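Side-chain contacts in zinc phosphodiesterase ELAC protein 1 (Homo sapiens, PDB 3ZWF), which acts as a two-zinc phosphodiesterase of the RNase Z family that processes tRNA 3' ends and removes a 2',3'-cyclic phosphate during tRNA repair: residues T4-G9 and E37-Q42; A19-L24 and C30-C35; F57-H60 and D64-F67; F67-L72 and V95-F100. One frame throughout, in Å; residues are numbered along the deposited sequence. Where two conformers were deposited one is given.

Contact 1: residues T4-G9 and E37-Q42. With EDO (1,2-ethanediol), chain K; EDO (1,2-ethanediol), chain J; EDO (1,2-ethanediol), chain G.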
# COMPACT_ATOMS: atom_id res chain seq x y z
N THR A 4 2.00 16.95 -11.97
CA THR A 4 1.34 15.76 -12.47
C THR A 4 0.51 15.09 -11.37
O THR A 4 1.03 14.72 -10.33
CB THR A 4 2.37 14.72 -12.99
OG1 THR A 4 3.14 15.28 -14.05
CG2 THR A 4 1.64 13.43 -13.50
N PHE A 5 -0.79 14.95 -11.61
CA PHE A 5 -1.68 14.25 -10.69
C PHE A 5 -1.60 12.76 -10.88
O PHE A 5 -1.90 12.25 -11.94
CB PHE A 5 -3.11 14.75 -10.85
CG PHE A 5 -3.26 16.17 -10.42
CD1 PHE A 5 -2.94 17.18 -11.29
CD2 PHE A 5 -3.60 16.51 -9.10
CE1 PHE A 5 -3.00 18.53 -10.91
CE2 PHE A 5 -3.66 17.90 -8.71
CZ PHE A 5 -3.37 18.86 -9.61
N LEU A 6 -1.25 12.03 -9.84
CA LEU A 6 -1.20 10.58 -9.89
C LEU A 6 -2.47 9.93 -9.34
O LEU A 6 -2.94 8.90 -9.84
CB LEU A 6 0.05 10.03 -9.21
CG LEU A 6 1.37 10.48 -9.87
CD1 LEU A 6 2.56 10.18 -9.01
CD2 LEU A 6 1.56 9.92 -11.29
N GLY A 7 -3.02 10.54 -8.31
CA GLY A 7 -4.26 10.09 -7.70
C GLY A 7 -5.06 11.25 -7.19
O GLY A 7 -4.54 12.14 -6.42
N THR A 8 -6.31 11.23 -7.57
CA THR A 8 -7.25 12.35 -7.40
C THR A 8 -8.48 11.94 -6.59
O THR A 8 -9.42 12.68 -6.49
CB THR A 8 -7.65 12.92 -8.73
OG1 THR A 8 -8.33 11.93 -9.56
CG2 THR A 8 -6.38 13.44 -9.50
N GLY A 9 -8.47 10.72 -6.04
CA GLY A 9 -9.62 10.29 -5.27
C GLY A 9 -9.47 10.47 -3.78
O GLY A 9 -8.35 10.50 -3.21
N GLU A 37 -1.78 4.37 -1.29
CA GLU A 37 -1.57 3.07 -1.85
C GLU A 37 -1.76 3.11 -3.36
O GLU A 37 -2.69 3.75 -3.87
CB GLU A 37 -2.57 2.10 -1.21
CG GLU A 37 -2.46 0.75 -1.85
CD GLU A 37 -3.05 -0.39 -1.05
OE1 GLU A 37 -3.58 -0.22 0.06
OE2 GLU A 37 -2.98 -1.48 -1.59
N GLY A 38 -0.85 2.47 -4.09
CA GLY A 38 -0.87 2.45 -5.54
C GLY A 38 -0.11 3.54 -6.26
O GLY A 38 -0.02 3.56 -7.49
N THR A 39 0.43 4.47 -5.49
CA THR A 39 1.24 5.52 -6.08
C THR A 39 2.39 5.01 -6.95
O THR A 39 2.58 5.49 -8.05
CB THR A 39 1.75 6.50 -5.02
OG1 THR A 39 0.62 7.11 -4.39
CG2 THR A 39 2.65 7.57 -5.66
N GLN A 40 3.09 3.97 -6.50
CA GLN A 40 4.22 3.46 -7.31
C GLN A 40 3.77 2.97 -8.70
O GLN A 40 4.48 3.14 -9.70
CB GLN A 40 5.01 2.38 -6.57
CG GLN A 40 4.20 1.13 -6.21
CD GLN A 40 5.09 0.01 -5.75
OE1 GLN A 40 5.96 -0.46 -6.51
NE2 GLN A 40 4.85 -0.48 -4.51
N THR A 41 2.59 2.35 -8.77
CA THR A 41 2.04 1.82 -10.02
C THR A 41 1.52 2.98 -10.90
O THR A 41 1.66 2.98 -12.12
CB THR A 41 0.96 0.76 -9.67
OG1 THR A 41 -0.00 1.29 -8.75
CG2 THR A 41 1.64 -0.35 -8.94
N GLN A 42 0.96 3.99 -10.26
CA GLN A 42 0.54 5.18 -11.02
C GLN A 42 1.77 5.84 -11.65
O GLN A 42 1.72 6.28 -12.80
CB GLN A 42 -0.22 6.21 -10.14
CG GLN A 42 -1.55 5.66 -9.63
CD GLN A 42 -2.57 5.42 -10.75
OE1 GLN A 42 -2.58 4.36 -11.38
NE2 GLN A 42 -3.44 6.39 -10.97
C1 EDO K . -3.15 3.04 -8.47
O1 EDO K . -4.25 3.14 -7.57
C2 EDO K . -3.26 2.12 -9.67
O2 EDO K . -1.99 2.03 -10.30
C1 EDO J . -3.09 0.16 -7.24
O1 EDO J . -3.94 0.71 -6.24
C2 EDO J . -1.88 -0.55 -6.71
O2 EDO J . -0.92 -0.80 -7.68
C1 EDO G . 3.34 12.08 -17.03
O1 EDO G . 2.04 12.19 -16.44
C2 EDO G . 4.04 13.41 -17.26
O2 EDO G . 4.35 14.04 -16.03

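Contact 2: residues A19-L24 and C30-C35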
# COMPACT_ATOMS: atom_id res chain seq x y z
N ALA A 19 -5.39 6.92 -5.04
CA ALA A 19 -5.26 7.63 -3.79
C ALA A 19 -4.30 8.81 -3.95
O ALA A 19 -3.50 8.89 -4.90
CB ALA A 19 -4.79 6.71 -2.70
N SER A 20 -4.39 9.73 -3.00
CA SER A 20 -3.67 11.01 -3.12
C SER A 20 -2.18 10.89 -3.45
O SER A 20 -1.41 10.23 -2.76
CB SER A 20 -3.87 11.84 -1.86
OG SER A 20 -5.21 12.27 -1.87
N ALA A 21 -1.78 11.55 -4.54
CA ALA A 21 -0.38 11.73 -4.93
C ALA A 21 -0.31 12.74 -6.08
O ALA A 21 -1.04 12.63 -7.07
CB ALA A 21 0.25 10.44 -5.35
N VAL A 22 0.59 13.69 -5.92
CA VAL A 22 0.84 14.72 -6.94
C VAL A 22 2.34 14.94 -7.01
O VAL A 22 3.00 15.01 -5.96
CB VAL A 22 0.20 16.10 -6.61
CG1 VAL A 22 0.16 16.98 -7.89
CG2 VAL A 22 -1.19 15.96 -5.98
N VAL A 23 2.89 15.06 -8.21
CA VAL A 23 4.32 15.33 -8.41
C VAL A 23 4.57 16.70 -9.01
O VAL A 23 4.01 17.06 -10.03
CB VAL A 23 5.01 14.25 -9.27
CG1 VAL A 23 6.42 14.63 -9.61
CG2 VAL A 23 4.99 12.92 -8.53
N LEU A 24 5.41 17.47 -8.32
CA LEU A 24 5.97 18.71 -8.83
C LEU A 24 7.37 18.44 -9.41
O LEU A 24 8.26 17.85 -8.77
CB LEU A 24 6.05 19.74 -7.70
CG LEU A 24 6.63 21.11 -8.08
CD1 LEU A 24 5.82 21.83 -9.16
CD2 LEU A 24 6.71 21.95 -6.80
N CYS A 30 12.03 15.65 -9.26
CA CYS A 30 10.64 15.37 -8.86
C CYS A 30 10.46 15.43 -7.36
O CYS A 30 11.18 14.76 -6.61
CB CYS A 30 10.13 14.00 -9.39
SG CYS A 30 9.95 13.92 -11.16
N TRP A 31 9.46 16.18 -6.93
CA TRP A 31 8.98 16.17 -5.54
C TRP A 31 7.56 15.59 -5.47
O TRP A 31 6.64 16.04 -6.16
CB TRP A 31 8.96 17.56 -4.89
CG TRP A 31 10.27 18.25 -4.82
CD1 TRP A 31 11.51 17.72 -5.04
CD2 TRP A 31 10.47 19.63 -4.46
NE1 TRP A 31 12.47 18.70 -4.87
CE2 TRP A 31 11.85 19.88 -4.53
CE3 TRP A 31 9.60 20.66 -4.11
CZ2 TRP A 31 12.39 21.13 -4.25
CZ3 TRP A 31 10.14 21.92 -3.85
CH2 TRP A 31 11.52 22.14 -3.92
N LEU A 32 7.40 14.58 -4.63
CA LEU A 32 6.11 13.93 -4.45
C LEU A 32 5.37 14.47 -3.22
O LEU A 32 5.91 14.52 -2.11
CB LEU A 32 6.32 12.41 -4.31
CG LEU A 32 5.08 11.53 -4.03
CD1 LEU A 32 4.11 11.55 -5.18
CD2 LEU A 32 5.55 10.09 -3.74
N PHE A 33 4.12 14.82 -3.43
CA PHE A 33 3.23 15.30 -2.38
C PHE A 33 2.14 14.25 -2.20
O PHE A 33 1.29 14.05 -3.08
CB PHE A 33 2.63 16.67 -2.76
CG PHE A 33 3.63 17.77 -2.74
CD1 PHE A 33 4.45 18.00 -3.83
CD2 PHE A 33 3.79 18.57 -1.60
CE1 PHE A 33 5.42 19.05 -3.80
CE2 PHE A 33 4.76 19.56 -1.56
CZ PHE A 33 5.57 19.80 -2.67
N ASP A 34 2.23 13.59 -1.05
CA ASP A 34 1.40 12.44 -0.64
C ASP A 34 1.70 11.17 -1.44
O ASP A 34 2.26 11.20 -2.54
CB ASP A 34 -0.10 12.79 -0.59
CG ASP A 34 -0.45 13.69 0.65
OD1 ASP A 34 0.34 13.73 1.56
OD2 ASP A 34 -1.54 14.30 0.68
N CYS A 35 1.36 10.06 -0.82
CA CYS A 35 1.75 8.75 -1.33
C CYS A 35 0.79 7.66 -0.88
O CYS A 35 1.12 6.76 -0.13
CB CYS A 35 3.20 8.43 -0.92
SG CYS A 35 3.94 7.10 -1.88

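Contact 3: residues F57-H60 and D64-F67. With ZN (zinc ion), chain D; ZN (zinc ion), chain E.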
# COMPACT_ATOMS: atom_id res chain seq x y z
N PHE A 57 6.73 14.77 0.50
CA PHE A 57 6.03 15.56 1.48
C PHE A 57 4.69 14.89 1.78
O PHE A 57 3.87 14.73 0.88
CB PHE A 57 5.79 17.00 0.96
CG PHE A 57 7.04 17.73 0.53
CD1 PHE A 57 7.61 17.54 -0.72
CD2 PHE A 57 7.65 18.63 1.40
CE1 PHE A 57 8.76 18.19 -1.10
CE2 PHE A 57 8.80 19.28 1.03
CZ PHE A 57 9.35 19.10 -0.23
N ILE A 58 4.44 14.60 3.05
CA ILE A 58 3.17 13.95 3.47
C ILE A 58 2.32 14.88 4.28
O ILE A 58 2.79 15.46 5.29
CB ILE A 58 3.47 12.65 4.31
CG1 ILE A 58 4.32 11.65 3.52
CG2 ILE A 58 2.16 12.00 4.77
CD1 ILE A 58 3.73 11.13 2.18
N THR A 59 1.09 15.12 3.81
CA THR A 59 0.20 16.17 4.41
C THR A 59 -0.40 15.75 5.75
O THR A 59 -0.56 16.55 6.64
CB THR A 59 -0.95 16.54 3.51
OG1 THR A 59 -1.73 15.37 3.20
CG2 THR A 59 -0.44 17.20 2.20
N HIS A 60 -0.67 14.44 5.92
CA HIS A 60 -1.27 13.93 7.13
C HIS A 60 -1.23 12.42 7.14
O HIS A 60 -1.17 11.82 6.07
CB HIS A 60 -2.67 14.45 7.38
CG HIS A 60 -3.73 13.97 6.42
ND1 HIS A 60 -3.77 14.33 5.07
CD2 HIS A 60 -4.91 13.36 6.68
CE1 HIS A 60 -4.87 13.83 4.53
NE2 HIS A 60 -5.58 13.23 5.48
N ASP A 64 -4.69 6.89 2.97
CA ASP A 64 -4.82 7.27 1.57
C ASP A 64 -3.81 8.35 1.15
O ASP A 64 -3.76 8.72 -0.03
CB ASP A 64 -6.26 7.74 1.17
CG ASP A 64 -6.84 8.78 2.07
OD1 ASP A 64 -6.77 8.66 3.33
OD2 ASP A 64 -7.37 9.75 1.50
N HIS A 65 -3.01 8.81 2.12
CA HIS A 65 -1.92 9.74 1.85
C HIS A 65 -0.51 9.20 2.14
O HIS A 65 0.47 9.92 1.89
CB HIS A 65 -2.21 11.06 2.61
CG HIS A 65 -3.54 11.63 2.25
ND1 HIS A 65 -3.69 12.72 1.41
CD2 HIS A 65 -4.79 11.23 2.57
CE1 HIS A 65 -4.99 12.94 1.24
NE2 HIS A 65 -5.66 12.05 1.93
N PHE A 66 -0.38 8.00 2.72
CA PHE A 66 0.95 7.48 3.03
C PHE A 66 1.15 5.97 2.98
O PHE A 66 2.29 5.53 3.00
CB PHE A 66 1.50 8.00 4.36
CG PHE A 66 1.00 7.32 5.57
CD1 PHE A 66 -0.22 7.65 6.11
CD2 PHE A 66 1.78 6.36 6.25
CE1 PHE A 66 -0.71 7.00 7.25
CE2 PHE A 66 1.30 5.75 7.41
CZ PHE A 66 0.06 6.09 7.91
N PHE A 67 0.08 5.20 2.88
CA PHE A 67 0.24 3.74 2.88
C PHE A 67 1.04 3.24 1.68
O PHE A 67 1.55 2.11 1.73
CB PHE A 67 -1.11 2.99 2.93
CG PHE A 67 -1.77 2.92 4.27
CD1 PHE A 67 -1.15 3.33 5.44
CD2 PHE A 67 -3.07 2.48 4.33
CE1 PHE A 67 -1.84 3.25 6.64
CE2 PHE A 67 -3.75 2.40 5.55
CZ PHE A 67 -3.13 2.80 6.68
ZN ZN D . -7.80 11.73 2.31
ZN ZN E . -7.77 12.54 5.63
O HOH W 1 -7.35 11.02 4.31

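Contact 4: residues F67-L72 and V95-F100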
# COMPACT_ATOMS: atom_id res chain seq x y z
N PHE A 67 0.08 5.20 2.88
CA PHE A 67 0.24 3.74 2.88
C PHE A 67 1.04 3.24 1.68
O PHE A 67 1.55 2.11 1.73
CB PHE A 67 -1.11 2.99 2.93
CG PHE A 67 -1.77 2.92 4.27
CD1 PHE A 67 -1.15 3.33 5.44
CD2 PHE A 67 -3.07 2.48 4.33
CE1 PHE A 67 -1.84 3.25 6.64
CE2 PHE A 67 -3.75 2.40 5.55
CZ PHE A 67 -3.13 2.80 6.68
N GLY A 68 1.12 4.02 0.61
CA GLY A 68 1.97 3.70 -0.54
C GLY A 68 3.47 3.93 -0.38
O GLY A 68 4.27 3.57 -1.26
N LEU A 69 3.85 4.58 0.71
CA LEU A 69 5.25 5.00 0.91
C LEU A 69 6.28 3.87 1.05
O LEU A 69 7.31 3.88 0.39
CB LEU A 69 5.34 6.07 2.03
CG LEU A 69 6.70 6.75 2.15
CD1 LEU A 69 7.14 7.38 0.83
CD2 LEU A 69 6.50 7.87 3.21
N PRO A 70 5.99 2.84 1.85
CA PRO A 70 6.98 1.75 1.96
C PRO A 70 7.25 1.07 0.63
O PRO A 70 8.41 0.82 0.27
CB PRO A 70 6.32 0.79 2.95
CG PRO A 70 5.49 1.65 3.80
CD PRO A 70 4.93 2.69 2.86
N GLY A 71 6.17 0.78 -0.09
CA GLY A 71 6.26 0.18 -1.41
C GLY A 71 7.04 1.02 -2.38
O GLY A 71 7.90 0.52 -3.09
N LEU A 72 6.74 2.31 -2.40
CA LEU A 72 7.46 3.25 -3.25
C LEU A 72 8.97 3.24 -2.99
O LEU A 72 9.76 3.18 -3.92
CB LEU A 72 6.89 4.64 -3.13
CG LEU A 72 7.58 5.71 -3.98
CD1 LEU A 72 7.47 5.43 -5.49
CD2 LEU A 72 7.00 7.09 -3.64
N VAL A 95 4.85 14.04 12.78
CA VAL A 95 5.37 13.16 13.83
C VAL A 95 4.69 11.79 13.75
O VAL A 95 3.47 11.70 13.74
CB VAL A 95 5.16 13.78 15.24
CG1 VAL A 95 5.47 12.75 16.37
CG2 VAL A 95 6.02 14.99 15.39
N GLY A 96 5.51 10.74 13.76
CA GLY A 96 5.06 9.36 13.66
C GLY A 96 5.52 8.71 12.38
O GLY A 96 5.65 7.46 12.28
N LEU A 97 5.77 9.54 11.37
CA LEU A 97 6.13 9.02 10.05
C LEU A 97 7.52 8.33 10.04
O LEU A 97 7.71 7.31 9.39
CB LEU A 97 6.07 10.12 8.98
CG LEU A 97 6.38 9.67 7.56
CD1 LEU A 97 5.32 8.69 7.04
CD2 LEU A 97 6.40 10.92 6.60
N ARG A 98 8.48 8.92 10.74
CA ARG A 98 9.83 8.38 10.71
C ARG A 98 9.85 6.92 11.22
O ARG A 98 10.43 6.04 10.58
CB ARG A 98 10.79 9.21 11.54
CG ARG A 98 12.26 8.76 11.43
CD ARG A 98 13.19 9.55 12.34
NE ARG A 98 13.10 10.99 12.09
CZ ARG A 98 12.90 11.92 13.01
NH1 ARG A 98 12.71 11.62 14.29
NH2 ARG A 98 12.90 13.18 12.63
N ASP A 99 9.23 6.70 12.37
CA ASP A 99 9.22 5.34 12.99
C ASP A 99 8.44 4.36 12.13
O ASP A 99 8.83 3.20 12.00
CB ASP A 99 8.62 5.41 14.39
CG ASP A 99 9.53 6.15 15.39
OD1 ASP A 99 10.75 6.30 15.12
OD2 ASP A 99 9.02 6.57 16.46
N PHE A 100 7.36 4.83 11.50
CA PHE A 100 6.57 4.01 10.61
C PHE A 100 7.44 3.45 9.50
O PHE A 100 7.43 2.24 9.21
CB PHE A 100 5.39 4.76 10.00
CG PHE A 100 4.67 3.98 8.96
CD1 PHE A 100 3.88 2.92 9.31
CD2 PHE A 100 4.80 4.30 7.61
CE1 PHE A 100 3.23 2.16 8.32
CE2 PHE A 100 4.12 3.58 6.63
CZ PHE A 100 3.34 2.53 6.99

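Contact 1: residues T4-G9 and E37-Q42
Leu6 and Gln42 meet where the end of strand 2-5, next to the outermost strand 354-356 of a metallo-beta-lactamase sheet, comes up against the first turn of helix 39-45: a buried strand-end-to-helix contact made of one side-chain-to-backbone hydrogen bond and a small apolar patch. The chain turns a corner at Leu6, where Leu6 and Gly7 together pair with the single residue Ala21, a classic beta bulge, and the carbonyl of Leu6 is taken up by a side chain of helix 39-45. Gln42 NE2 gives its hydrogen to Leu6 O over 2.8 Å, with an N-H...O angle of 163°, approaching nearly along the C=O axis and with the oxygen close to the amide plane. A bend at chi2 (-66°) folds the Gln42 chain back so that its amide reaches this carbonyl while CB still packs on Leu6 CB at 3.9 Å. Gln42 OE1 in turn bonds Lys45 NZ, so protein partners at both ends fix the amide's rotation; a 1,2-ethanediol, probably from the crystallisation liquor, also donates to OE1. Three residues earlier, at the start of the helix, Leu6 CD1 rests on Thr39 CG2 at 4.2 Å, while Thr39 OG1 bonds Gly36 O. Leu6 CD2 lies 3.9 Å from Gln42 O.

Contact 2: residues A19-L24 and C30-C35
Val22 and Phe33 face each other as a hydrogen-bonded pair in an antiparallel beta hairpin: Val22 N reaches Phe33 O at 2.9 Å, and Phe33 N returns to Val22 O at 2.8 Å. Leu24 and Trp31 repeat the pattern, with a nearly straight bond of 178° from Trp31 N to Leu24 O. Between them Val23 and Leu32 form a non-hydrogen-bonded pair whose side chains lie on the face opposite Val22, Leu24, Trp31 and Phe33, Val23 CG2 touching Leu32 CD1 at 3.7 Å; Val23 CG1 leans on Cys30 CB. On the face of Val22, Leu24 and Trp31 run side by side, pointing the same way, and Leu24 CB meets Phe33 CE1 at 4.0 Å. Val22 O sits at the edge of the Phe33 ring, in its plane. Outward, the Phe33 ring stacks on Phe57, Val189 covers Leu24, Trp31 and Phe33, and Trp31 NE1 bonds to Glu29. Past the paired strands, Asp34 CB packs against Ser20 O at 3.6 Å, while its OD2 accepts from His65 ND1 and also bonds Thr59 OG1. The hairpin therefore delivers a second-shell carboxylate to a zinc ligand, which would probably polarise the His65 ring and strengthen its NE2 as a donor to the metal.

Contact 3: residues F57-H60 and D64-F67
His60 and His65 bring their imidazoles together beside the two zinc ions, one metal at the NE2 of each. His60 CE1 stands 3.1 Å above the plane of the His65 ring, over its centre, and comes within 3.2 Å of His65 NE2. The two planes meet at 47°, an oblique pair, neither stacked nor edge-to-face. The torsions explain it: His60 holds CG between its own backbone N and carbonyl carbon (chi1 68°), whereas His65 sets CG anti to the carbonyl carbon (chi1 -56°), turning its ring toward the 57-60 segment.

Each ring is held at both nitrogens. His60 ND1 donates to Thr59 OG1 at 3.0 Å, the oxygen lying near the ring plane, and NE2 binds one zinc at 2.3 Å. His65 NE2 binds the other zinc at 2.2 Å, while its ND1 bonds Asp34 OD2, which also holds Thr59 OG1. One carboxylate oxygen thus positions both histidines, directly for His65 and through the threonine hydroxyl for His60. Asp64 adds OD2 to the zinc of His65 at 2.2 Å. Ile58 lays CD1 against His65 O and CG2 against Phe66 CB, the Ile58 and Phe66 side chains crossing at about a right angle.

His62, His180, Asp251 and His311 supply the remaining protein ligands, Asp251 serving both metals. His60, His62, Asp64 and His65 form the HxHxDH signature of the metallo-beta-lactamase superfamily, Asp64 being the probable proton acceptor. A water bridges the two zincs, and such double coordination would be expected to lower its pKa and ready it for attack on a phosphodiester.

Contact 4: residues F67-L72 and V95-F100
Phe100 and Pro70 make the closer of two apolar touches between the beginnings of two helices, 69-79 and 97-107. From CB, the Phe100 side chain sets out toward the 67-72 segment, with CG anti to the backbone N (chi1 173°), which extends the ring away from its own helix. CG and the near part of the ring serve to carry the far end of the ring forward; the touching is done by CE2 and CZ. CE2 lies 3.7 Å from Pro70 CG and 4.0 Å from Pro70 CD, and CZ is 3.9 Å from the same Pro70 CG. The pyrrolidine thus meets one corner of the ring, and the two side chains cross at about a right angle. Elsewhere the ring of Phe100 meets that of Phe66 edge-to-face, so the aromatic group lies between Pro70 in helix 69-79 and Phe66 in the loop before it.

One turn earlier, Leu97 sends CD1 to Leu69 CD2 at 4.1 Å, again with the side chains crossed roughly at right angles. Both leucines extend CG opposite the backbone N, which lets the short branches bridge backbones whose nearest CA atoms, those of Pro70 and Phe100, are 8.9 Å apart. No hydrogen bond crosses the contact. Leu97 also packs on Ile58, and Leu69 on Ile101.

The second subunit closes over this region: its Phe67 packs on Pro70 and its Leu107 on Phe100. Two helices lying against the beta-sheet, joined through side chains alone and meeting the partner subunit, are what the layered alpha-beta/beta-alpha metallo-beta-lactamase fold provides, here at the homodimer interface.

In the fold
Contact 1 uses strand 2-5 and contact 2 its neighbour 21-26 in the same mixed sheet, their centres about 8 Å apart, with contact 2 nested along the chain inside the loop that contact 1 closes. Contact 3 follows in sequence, its centre about 9 Å from that of contact 2, in the loop between strand 53-57 and helix 69-79. Contact 4 shares Phe67 with it and lies about 8 Å away, centre to centre; the centres of contacts 1 and 4 are farthest apart, at about 16 Å. Contacts 1, 3 and 4 all touch the second subunit, and the zinc-binding loop of contact 3 connects directly to helix 69-79 at that interface.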